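Putative nucleotide sugar epimerase/ dehydratase (Bordetella bronchiseptica, PDB 2Q1S) binds NADH in a Rossmann fold and probably acts as a nucleotide-sugar epimerase or dehydratase in building the lipopolysaccharide O-antigen. Local coordinates at residues A[177-180]-A[181-184]; A[276-280]-A[281-285]; A[41-44]-A[45-49]. All blocks are in the same frame, centred on the assembly; numbering follows the deposited sequence.

Contacts 1 and 3 meet the same NADH from different parts of the Rossmann domain, and contact 2 lies apart from the cofactor. In contact 3 (41-49) the backbone amides of Phe43 and Val44 hold the two phosphates, while in contact 1 (177-184) Tyr181 reaches the ribose next to the nicotinamide. Their centres are about 22 Å apart and their nearest atoms about 9 Å, so NADH, and no direct touch, joins them. Contact 2 (276-285) has its centre about 20 Å from that of contact 3 and about 22 Å from that of contact 1; the side chain of Val282 stays about 12 Å from NADH.

Contact 1: residues A[177-180]-A[181-184]; sequences NDSP and YSMS. With NAI (1,4-dihydronicotinamide adenine dinucleotide), chain B.
Ser179 turns OG between its own backbone N and carbonyl carbon (chi1 61°), and this torsion sets the hydroxyl before the amide of Ser182 in the first turn of helix 180-199. The motif is a helix N-cap: Ser179 stands just ahead of the helix, and its OG accepts from Ser182 N at 3.0 Å with an N-H...O angle of 157°. The backbone adds a second bond, Met183 N to Ser179 O at 3.2 Å, so the start of the helix is fixed by side chain and backbone together. In one of two conformers of Ser182, its OG also donates to Ser179 O at 2.7 Å, and only then does that oxygen have this second donor. The next rung follows at once, Ser184 N to Pro180 O, 2.8 Å long.

The cap is tied to its surroundings. Ser179 OG is also hydrogen-bonded to Asn112, and Ser184 OG to Asp122 and Thr127, while Tyr194 of the second subunit packs on Pro180 and Met183. Within the turn, Met183 bends at chi3 and brings CE to 3.7 Å from Pro180 CA; its CG lies 3.8 Å from Asn177 CB.

Tyr181 leaves the turn for the cofactor, its CG anti to the backbone N (chi1 177°). With Lys185 one turn later on the helix it forms the YxxxK pair of short-chain dehydrogenases/reductases, and Ser149 and Lys185 are both hydrogen-bonded to the same NADH. The sequence pattern and these bonds are consistent with the site of that family, in which the tyrosine commonly acts as acid-base catalyst. Its phenol oxygen, Tyr181 OH, is hydrogen-bonded to the ribose hydroxyl O2D of NADH at 2.6 Å.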
loop_
_atom_site.group_PDB
_atom_site.type_symbol
_atom_site.label_atom_id
_atom_site.label_comp_id
_atom_site.label_asym_id
_atom_site.label_seq_id
_atom_site.Cartn_x
_atom_site.Cartn_y
_atom_site.Cartn_z
ATOM N N ASN A 177 -10.534 -3.797 -6.311
ATOM C CA ASN A 177 -9.149 -4.133 -6.568
ATOM C C ASN A 177 -9.092 -5.643 -6.481
ATOM O O ASN A 177 -9.152 -6.248 -5.402
ATOM C CB ASN A 177 -8.229 -3.450 -5.576
ATOM C CG ASN A 177 -8.522 -1.973 -5.479
ATOM O OD1 ASN A 177 -8.505 -1.251 -6.490
ATOM N ND2 ASN A 177 -8.866 -1.528 -4.282
ATOM N N ASP A 178 -9.036 -6.245 -7.662
ATOM C CA ASP A 178 -9.297 -7.655 -7.794
ATOM C C ASP A 178 -8.140 -8.547 -7.324
ATOM O O ASP A 178 -8.332 -9.747 -7.176
ATOM C CB ASP A 178 -9.562 -7.962 -9.273
ATOM C CG ASP A 178 -8.321 -7.739 -10.141
ATOM O OD1 ASP A 178 -7.661 -6.673 -10.001
ATOM O OD2 ASP A 178 -7.970 -8.644 -10.941
ATOM N N SER A 179 -6.949 -7.971 -7.136
ATOM C CA SER A 179 -5.756 -8.784 -6.893
ATOM C C SER A 179 -4.767 -7.993 -6.082
ATOM O O SER A 179 -4.793 -6.766 -6.087
ATOM C CB SER A 179 -5.102 -9.173 -8.221
ATOM O OG SER A 179 -4.694 -8.024 -8.940
ATOM N N PRO A 180 -3.832 -8.711 -5.426
ATOM C CA PRO A 180 -2.699 -7.999 -4.809
ATOM C C PRO A 180 -1.895 -7.185 -5.814
ATOM O O PRO A 180 -1.420 -6.128 -5.497
ATOM C CB PRO A 180 -1.895 -9.149 -4.156
ATOM C CG PRO A 180 -2.939 -10.243 -3.893
ATOM C CD PRO A 180 -3.816 -10.163 -5.136
ATOM N N TYR A 181 -1.737 -7.700 -7.039
ATOM C CA TYR A 181 -1.137 -6.915 -8.104
ATOM C C TYR A 181 -1.787 -5.561 -8.244
ATOM O O TYR A 181 -1.098 -4.549 -8.324
ATOM C CB TYR A 181 -1.287 -7.691 -9.432
ATOM C CG TYR A 181 -0.754 -6.947 -10.648
ATOM C CD1 TYR A 181 -1.543 -6.068 -11.362
ATOM C CD2 TYR A 181 0.536 -7.220 -11.126
ATOM C CE1 TYR A 181 -1.067 -5.423 -12.470
ATOM C CE2 TYR A 181 1.026 -6.560 -12.244
ATOM C CZ TYR A 181 0.209 -5.668 -12.888
ATOM O OH TYR A 181 0.691 -5.040 -14.028
ATOM N N SER A 182 -3.105 -5.521 -8.339
ATOM C CA SER A 182 -3.785 -4.237 -8.558
ATOM C C SER A 182 -3.521 -3.266 -7.390
ATOM O O SER A 182 -3.324 -2.059 -7.585
ATOM C CB SER A 182 -5.290 -4.448 -8.788
ATOM O OG SER A 182 -5.964 -4.915 -7.627
ATOM N N MET A 183 -3.511 -3.823 -6.179
ATOM C CA MET A 183 -3.229 -2.996 -4.994
ATOM C C MET A 183 -1.795 -2.488 -5.036
ATOM O O MET A 183 -1.534 -1.333 -4.786
ATOM C CB MET A 183 -3.500 -3.797 -3.718
ATOM C CG MET A 183 -5.004 -4.084 -3.585
ATOM S SD MET A 183 -5.419 -4.795 -1.945
ATOM C CE MET A 183 -4.575 -6.386 -2.024
ATOM N N SER A 184 -0.855 -3.372 -5.329
ATOM C CA SER A 184 0.555 -2.926 -5.428
ATOM C C SER A 184 0.739 -1.807 -6.443
ATOM O O SER A 184 1.497 -0.846 -6.199
ATOM C CB SER A 184 1.412 -4.090 -5.863
ATOM O OG SER A 184 1.625 -4.986 -4.780
HETATM P PA NAI B . 7.197 -8.002 -17.311
HETATM O O1A NAI B . 6.879 -9.026 -16.282
HETATM O O2A NAI B . 7.709 -8.466 -18.695
HETATM O O5B NAI B . 8.165 -6.927 -16.773
HETATM C C5B NAI B . 8.452 -6.701 -15.388
HETATM C C4B NAI B . 9.932 -6.893 -15.106
HETATM O O4B NAI B . 10.160 -6.700 -13.715
HETATM C C3B NAI B . 10.391 -8.334 -15.455
HETATM O O3B NAI B . 11.552 -8.282 -16.302
HETATM C C2B NAI B . 10.780 -8.902 -14.098
HETATM O O2B NAI B . 11.866 -9.879 -14.069
HETATM C C1B NAI B . 11.186 -7.641 -13.333
HETATM N N9A NAI B . 11.207 -7.783 -11.887
HETATM C C8A NAI B . 10.321 -8.478 -11.110
HETATM N N7A NAI B . 10.656 -8.329 -9.827
HETATM C C5A NAI B . 11.755 -7.527 -9.731
HETATM C C6A NAI B . 12.613 -6.984 -8.670
HETATM N N6A NAI B . 12.412 -7.232 -7.371
HETATM N N1A NAI B . 13.671 -6.179 -9.003
HETATM C C2A NAI B . 13.898 -5.920 -10.319
HETATM N N3A NAI B . 13.173 -6.357 -11.362
HETATM C C4A NAI B . 12.077 -7.164 -11.134
HETATM O O3 NAI B . 5.809 -7.235 -17.518
HETATM P PN NAI B . 5.484 -5.907 -18.398
HETATM O O1N NAI B . 4.213 -6.079 -19.065
HETATM O O2N NAI B . 6.764 -5.555 -19.113
HETATM O O5D NAI B . 5.333 -4.792 -17.208
HETATM C C5D NAI B . 6.172 -3.626 -17.140
HETATM C C4D NAI B . 5.466 -2.614 -16.236
HETATM O O4D NAI B . 4.275 -2.198 -16.862
HETATM C C3D NAI B . 4.995 -3.225 -14.915
HETATM O O3D NAI B . 5.246 -2.258 -13.886
HETATM C C2D NAI B . 3.532 -3.468 -15.123
HETATM O O2D NAI B . 2.807 -3.461 -13.863
HETATM C C1D NAI B . 3.135 -2.302 -15.984
HETATM N N1N NAI B . 1.944 -2.524 -16.761
HETATM C C2N NAI B . 1.917 -3.356 -17.853
HETATM C C3N NAI B . 0.754 -3.527 -18.597
HETATM C C7N NAI B . 0.700 -4.459 -19.804
HETATM O O7N NAI B . -0.347 -4.543 -20.422
HETATM N N7N NAI B . 1.843 -5.115 -20.130
HETATM C C4N NAI B . -0.416 -2.789 -18.269
HETATM C C5N NAI B . -0.340 -1.905 -17.154
HETATM C C6N NAI B . 0.856 -1.773 -16.450
#

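Contact 2: residues A[276-280]-A[281-285]; sequences DGTPG and GVYNI
Between Thr278 and Gly281 the backbone makes a type II beta turn, closed by Gly281 N donating to Thr278 O at 2.8 Å, with Gly280 in its third position at a positive phi of 87°, as is common for that residue of such a turn.

Among the side chains, Tyr283 carries the contact: from just past the turn it reaches back to the chain entering it, at Gly277 and Thr278. Its CG is anti to the carbonyl carbon (chi1 -61°), which sends the ring toward the loop, where Tyr283 OH accepts from Thr278 N at 2.9 Å. This N-H lies near the ring plane, at its edge, and the bond is nearly straight at 167°. The ring atom CE1 of Tyr283 comes within 3.7 Å of Gly277 CA, with the glycine approaching obliquely. Tyr283 OH is also hydrogen-bonded to Glu334, so the buried phenol joins the loop backbone to a carboxylate.

The loop containing the turn leads from helix 263-276 into strand 281-284, which runs parallel to strand 203-212 and exchanges backbone hydrogen bonds with Arg205 and Arg207. Lys330 makes a cation-pi contact with Tyr283, whose ring also packs against Leu335 of helix 329-335 and Cys273 of helix 263-276.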
loop_
_atom_site.group_PDB
_atom_site.type_symbol
_atom_site.label_atom_id
_atom_site.label_comp_id
_atom_site.label_asym_id
_atom_site.label_seq_id
_atom_site.Cartn_x
_atom_site.Cartn_y
_atom_site.Cartn_z
ATOM N N ASP A 276 9.217 15.351 -20.477
ATOM C CA ASP A 276 8.338 16.515 -20.366
ATOM C C ASP A 276 7.211 16.435 -19.352
ATOM O O ASP A 276 6.478 17.413 -19.161
ATOM C CB ASP A 276 7.728 16.848 -21.727
ATOM C CG ASP A 276 8.763 17.331 -22.744
ATOM O OD1 ASP A 276 9.698 18.070 -22.386
ATOM O OD2 ASP A 276 8.611 16.965 -23.909
ATOM N N GLY A 277 7.041 15.269 -18.729
ATOM C CA GLY A 277 5.961 15.142 -17.733
ATOM C C GLY A 277 6.173 16.014 -16.494
ATOM O O GLY A 277 7.295 16.151 -16.003
ATOM N N THR A 278 5.073 16.520 -15.950
ATOM C CA THR A 278 5.131 17.367 -14.757
ATOM C C THR A 278 5.461 16.519 -13.515
ATOM O O THR A 278 4.765 15.520 -13.248
ATOM C CB THR A 278 3.787 18.010 -14.532
ATOM O OG1 THR A 278 3.473 18.798 -15.676
ATOM C CG2 THR A 278 3.821 18.954 -13.319
ATOM N N PRO A 279 6.517 16.889 -12.755
ATOM C CA PRO A 279 6.810 16.184 -11.498
ATOM C C PRO A 279 5.576 16.180 -10.586
ATOM O O PRO A 279 4.889 17.203 -10.408
ATOM C CB PRO A 279 7.963 17.011 -10.900
ATOM C CG PRO A 279 8.654 17.559 -12.123
ATOM C CD PRO A 279 7.494 17.973 -12.999
ATOM N N GLY A 280 5.315 15.002 -10.033
ATOM C CA GLY A 280 4.136 14.783 -9.211
ATOM C C GLY A 280 2.913 14.391 -10.011
ATOM O O GLY A 280 1.883 14.065 -9.426
ATOM N N GLY A 281 3.023 14.413 -11.345
ATOM C CA GLY A 281 1.862 14.236 -12.185
ATOM C C GLY A 281 1.611 12.825 -12.664
ATOM O O GLY A 281 2.381 11.904 -12.387
ATOM N N VAL A 282 0.507 12.700 -13.417
ATOM C CA VAL A 282 0.062 11.388 -13.945
ATOM C C VAL A 282 -0.505 11.563 -15.351
ATOM O O VAL A 282 -1.234 12.531 -15.613
ATOM C CB VAL A 282 -0.947 10.650 -13.007
ATOM C CG1 VAL A 282 -2.175 11.526 -12.643
ATOM C CG2 VAL A 282 -1.365 9.331 -13.583
ATOM N N TYR A 283 -0.178 10.603 -16.222
ATOM C CA TYR A 283 -0.626 10.638 -17.617
ATOM C C TYR A 283 -1.087 9.266 -18.034
ATOM O O TYR A 283 -0.412 8.290 -17.811
ATOM C CB TYR A 283 0.504 11.051 -18.566
ATOM C CG TYR A 283 1.056 12.422 -18.296
ATOM C CD1 TYR A 283 2.084 12.593 -17.339
ATOM C CD2 TYR A 283 0.553 13.548 -18.945
ATOM C CE1 TYR A 283 2.579 13.870 -17.049
ATOM C CE2 TYR A 283 1.073 14.810 -18.666
ATOM C CZ TYR A 283 2.063 14.963 -17.719
ATOM O OH TYR A 283 2.564 16.232 -17.468
ATOM N N ASN A 284 -2.257 9.208 -18.650
ATOM C CA ASN A 284 -2.665 7.995 -19.374
ATOM C C ASN A 284 -1.866 7.876 -20.676
ATOM O O ASN A 284 -1.799 8.842 -21.457
ATOM C CB ASN A 284 -4.152 8.022 -19.744
ATOM C CG ASN A 284 -5.068 8.073 -18.537
ATOM O OD1 ASN A 284 -4.745 7.581 -17.482
ATOM N ND2 ASN A 284 -6.241 8.663 -18.718
ATOM N N ILE A 285 -1.264 6.703 -20.892
ATOM C CA ILE A 285 -0.600 6.359 -22.158
ATOM C C ILE A 285 -1.509 5.271 -22.801
ATOM O O ILE A 285 -1.548 4.115 -22.367
ATOM C CB ILE A 285 0.864 5.833 -21.881
ATOM C CG1 ILE A 285 1.687 6.940 -21.180
ATOM C CG2 ILE A 285 1.551 5.373 -23.186
ATOM C CD1 ILE A 285 1.687 8.304 -21.855
#

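Contact 3: residues A[41-44]-A[45-49]. With NAI (1,4-dihydronicotinamide adenine dinucleotide), chain B.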
loop_
_atom_site.group_PDB
_atom_site.type_symbol
_atom_site.label_atom_id
_atom_site.label_comp_id
_atom_site.label_asym_id
_atom_site.label_seq_id
_atom_site.Cartn_x
_atom_site.Cartn_y
_atom_site.Cartn_z
ATOM N N ALA A 41 14.670 -5.866 -18.290
ATOM C CA ALA A 41 14.724 -7.079 -19.078
ATOM C C ALA A 41 13.363 -7.606 -19.541
ATOM O O ALA A 41 13.306 -8.596 -20.301
ATOM C CB ALA A 41 15.492 -8.172 -18.312
ATOM N N GLY A 42 12.282 -6.968 -19.045
ATOM C CA GLY A 42 10.922 -7.459 -19.288
ATOM C C GLY A 42 10.371 -7.045 -20.633
ATOM O O GLY A 42 11.114 -6.570 -21.484
ATOM N N PHE A 43 9.072 -7.226 -20.824
ATOM C CA PHE A 43 8.420 -6.926 -22.097
ATOM C C PHE A 43 8.494 -5.440 -22.442
ATOM O O PHE A 43 9.152 -5.049 -23.421
ATOM C CB PHE A 43 6.974 -7.429 -22.056
ATOM C CG PHE A 43 6.092 -6.908 -23.159
ATOM C CD1 PHE A 43 6.542 -6.797 -24.494
ATOM C CD2 PHE A 43 4.774 -6.585 -22.857
ATOM C CE1 PHE A 43 5.681 -6.315 -25.473
ATOM C CE2 PHE A 43 3.913 -6.126 -23.845
ATOM C CZ PHE A 43 4.377 -5.981 -25.158
ATOM N N VAL A 44 7.845 -4.588 -21.650
ATOM C CA VAL A 44 7.873 -3.147 -21.921
ATOM C C VAL A 44 9.305 -2.651 -21.742
ATOM O O VAL A 44 9.798 -1.885 -22.556
ATOM C CB VAL A 44 6.919 -2.384 -20.993
ATOM C CG1 VAL A 44 7.084 -0.886 -21.217
ATOM C CG2 VAL A 44 5.469 -2.833 -21.268
ATOM N N GLY A 45 9.995 -3.151 -20.719
ATOM C CA GLY A 45 11.345 -2.691 -20.414
ATOM C C GLY A 45 12.348 -2.910 -21.528
ATOM O O GLY A 45 13.059 -1.937 -21.864
ATOM N N SER A 46 12.396 -4.136 -22.062
ATOM C CA SER A 46 13.313 -4.446 -23.208
ATOM C C SER A 46 13.044 -3.506 -24.392
ATOM O O SER A 46 13.998 -3.055 -25.050
ATOM C CB SER A 46 13.211 -5.911 -23.634
ATOM O OG SER A 46 11.937 -6.169 -24.169
ATOM N N ASN A 47 11.769 -3.217 -24.664
ATOM C CA ASN A 47 11.408 -2.309 -25.766
ATOM C C ASN A 47 11.816 -0.885 -25.482
ATOM O O ASN A 47 12.268 -0.158 -26.377
ATOM C CB ASN A 47 9.903 -2.399 -26.102
ATOM C CG ASN A 47 9.579 -3.613 -26.957
ATOM O OD1 ASN A 47 9.758 -3.587 -28.200
ATOM N ND2 ASN A 47 9.131 -4.698 -26.311
ATOM N N LEU A 48 11.653 -0.443 -24.236
ATOM C CA LEU A 48 12.120 0.865 -23.825
ATOM C C LEU A 48 13.647 0.995 -23.964
ATOM O O LEU A 48 14.158 2.027 -24.428
ATOM C CB LEU A 48 11.676 1.136 -22.371
ATOM C CG LEU A 48 12.094 2.501 -21.819
ATOM C CD1 LEU A 48 11.568 3.702 -22.605
ATOM C CD2 LEU A 48 11.693 2.663 -20.362
ATOM N N VAL A 49 14.380 -0.014 -23.515
ATOM C CA VAL A 49 15.840 -0.019 -23.622
ATOM C C VAL A 49 16.267 0.140 -25.086
ATOM O O VAL A 49 17.120 0.984 -25.379
ATOM C CB VAL A 49 16.472 -1.221 -22.906
ATOM C CG1 VAL A 49 17.964 -1.305 -23.171
ATOM C CG2 VAL A 49 16.211 -1.118 -21.377
HETATM P PA NAI B . 7.197 -8.002 -17.311
HETATM O O1A NAI B . 6.879 -9.026 -16.282
HETATM O O2A NAI B . 7.709 -8.466 -18.695
HETATM O O5B NAI B . 8.165 -6.927 -16.773
HETATM C C5B NAI B . 8.452 -6.701 -15.388
HETATM C C4B NAI B . 9.932 -6.893 -15.106
HETATM O O4B NAI B . 10.160 -6.700 -13.715
HETATM C C3B NAI B . 10.391 -8.334 -15.455
HETATM O O3B NAI B . 11.552 -8.282 -16.302
HETATM C C2B NAI B . 10.780 -8.902 -14.098
HETATM O O2B NAI B . 11.866 -9.879 -14.069
HETATM C C1B NAI B . 11.186 -7.641 -13.333
HETATM N N9A NAI B . 11.207 -7.783 -11.887
HETATM C C8A NAI B . 10.321 -8.478 -11.110
HETATM N N7A NAI B . 10.656 -8.329 -9.827
HETATM C C5A NAI B . 11.755 -7.527 -9.731
HETATM C C6A NAI B . 12.613 -6.984 -8.670
HETATM N N6A NAI B . 12.412 -7.232 -7.371
HETATM N N1A NAI B . 13.671 -6.179 -9.003
HETATM C C2A NAI B . 13.898 -5.920 -10.319
HETATM N N3A NAI B . 13.173 -6.357 -11.362
HETATM C C4A NAI B . 12.077 -7.164 -11.134
HETATM O O3 NAI B . 5.809 -7.235 -17.518
HETATM P PN NAI B . 5.484 -5.907 -18.398
HETATM O O1N NAI B . 4.213 -6.079 -19.065
HETATM O O2N NAI B . 6.764 -5.555 -19.113
HETATM O O5D NAI B . 5.333 -4.792 -17.208
HETATM C C5D NAI B . 6.172 -3.626 -17.140
HETATM C C4D NAI B . 5.466 -2.614 -16.236
HETATM O O4D NAI B . 4.275 -2.198 -16.862
HETATM C C3D NAI B . 4.995 -3.225 -14.915
HETATM O O3D NAI B . 5.246 -2.258 -13.886
HETATM C C2D NAI B . 3.532 -3.468 -15.123
HETATM O O2D NAI B . 2.807 -3.461 -13.863
HETATM C C1D NAI B . 3.135 -2.302 -15.984
HETATM N N1N NAI B . 1.944 -2.524 -16.761
HETATM C C2N NAI B . 1.917 -3.356 -17.853
HETATM C C3N NAI B . 0.754 -3.527 -18.597
HETATM C C7N NAI B . 0.700 -4.459 -19.804
HETATM O O7N NAI B . -0.347 -4.543 -20.422
HETATM N N7N NAI B . 1.843 -5.115 -20.130
HETATM C C4N NAI B . -0.416 -2.789 -18.269
HETATM C C5N NAI B . -0.340 -1.905 -17.154
HETATM C C6N NAI B . 0.856 -1.773 -16.450
#
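Gly42 O accepts from Ser46 N at 2.8 Å, the donor lying above the carbonyl plane, and this is the first of the hydrogen bonds within the turn. Asn47 ND2 donates to Phe43 O at 2.9 Å, with that oxygen close to the amide plane, and is also hydrogen-bonded to Pro214 O. Further along, Leu48 N to Val44 O continues the helix.

On the cofactor side, Phe43 N donates to O2A of NADH at 2.8 Å, nearly straight at 170°, and Val44 N donates to O2N of NADH at 2.9 Å. Successive amides at the helix start thus serve one phosphate each, and the helix dipole probably favours their negative charge. Gly42 lets the chain pass close to O5B of NADH.

In van der Waals contact, the Asn47 amide comes obliquely to the Phe43 ring, CD1 of Phe43 lying 3.8 Å from Asn47 ND2 with ring and amide planes 89° apart. A chi1 of 166° turns that ring alongside Asn47 and puts O1N of NADH at its edge. Apolar packing comes from Val263 of helix 263-276, which touches both Phe43 and Asn47.

Gly42 and Gly45 belong to a glycine-rich loop consistent with the GxxGxxG motif of extended short-chain dehydrogenases/reductases, inside the Rossmann beta-alpha-beta unit of strand 34-38, helix 43-54 and strand 59-63.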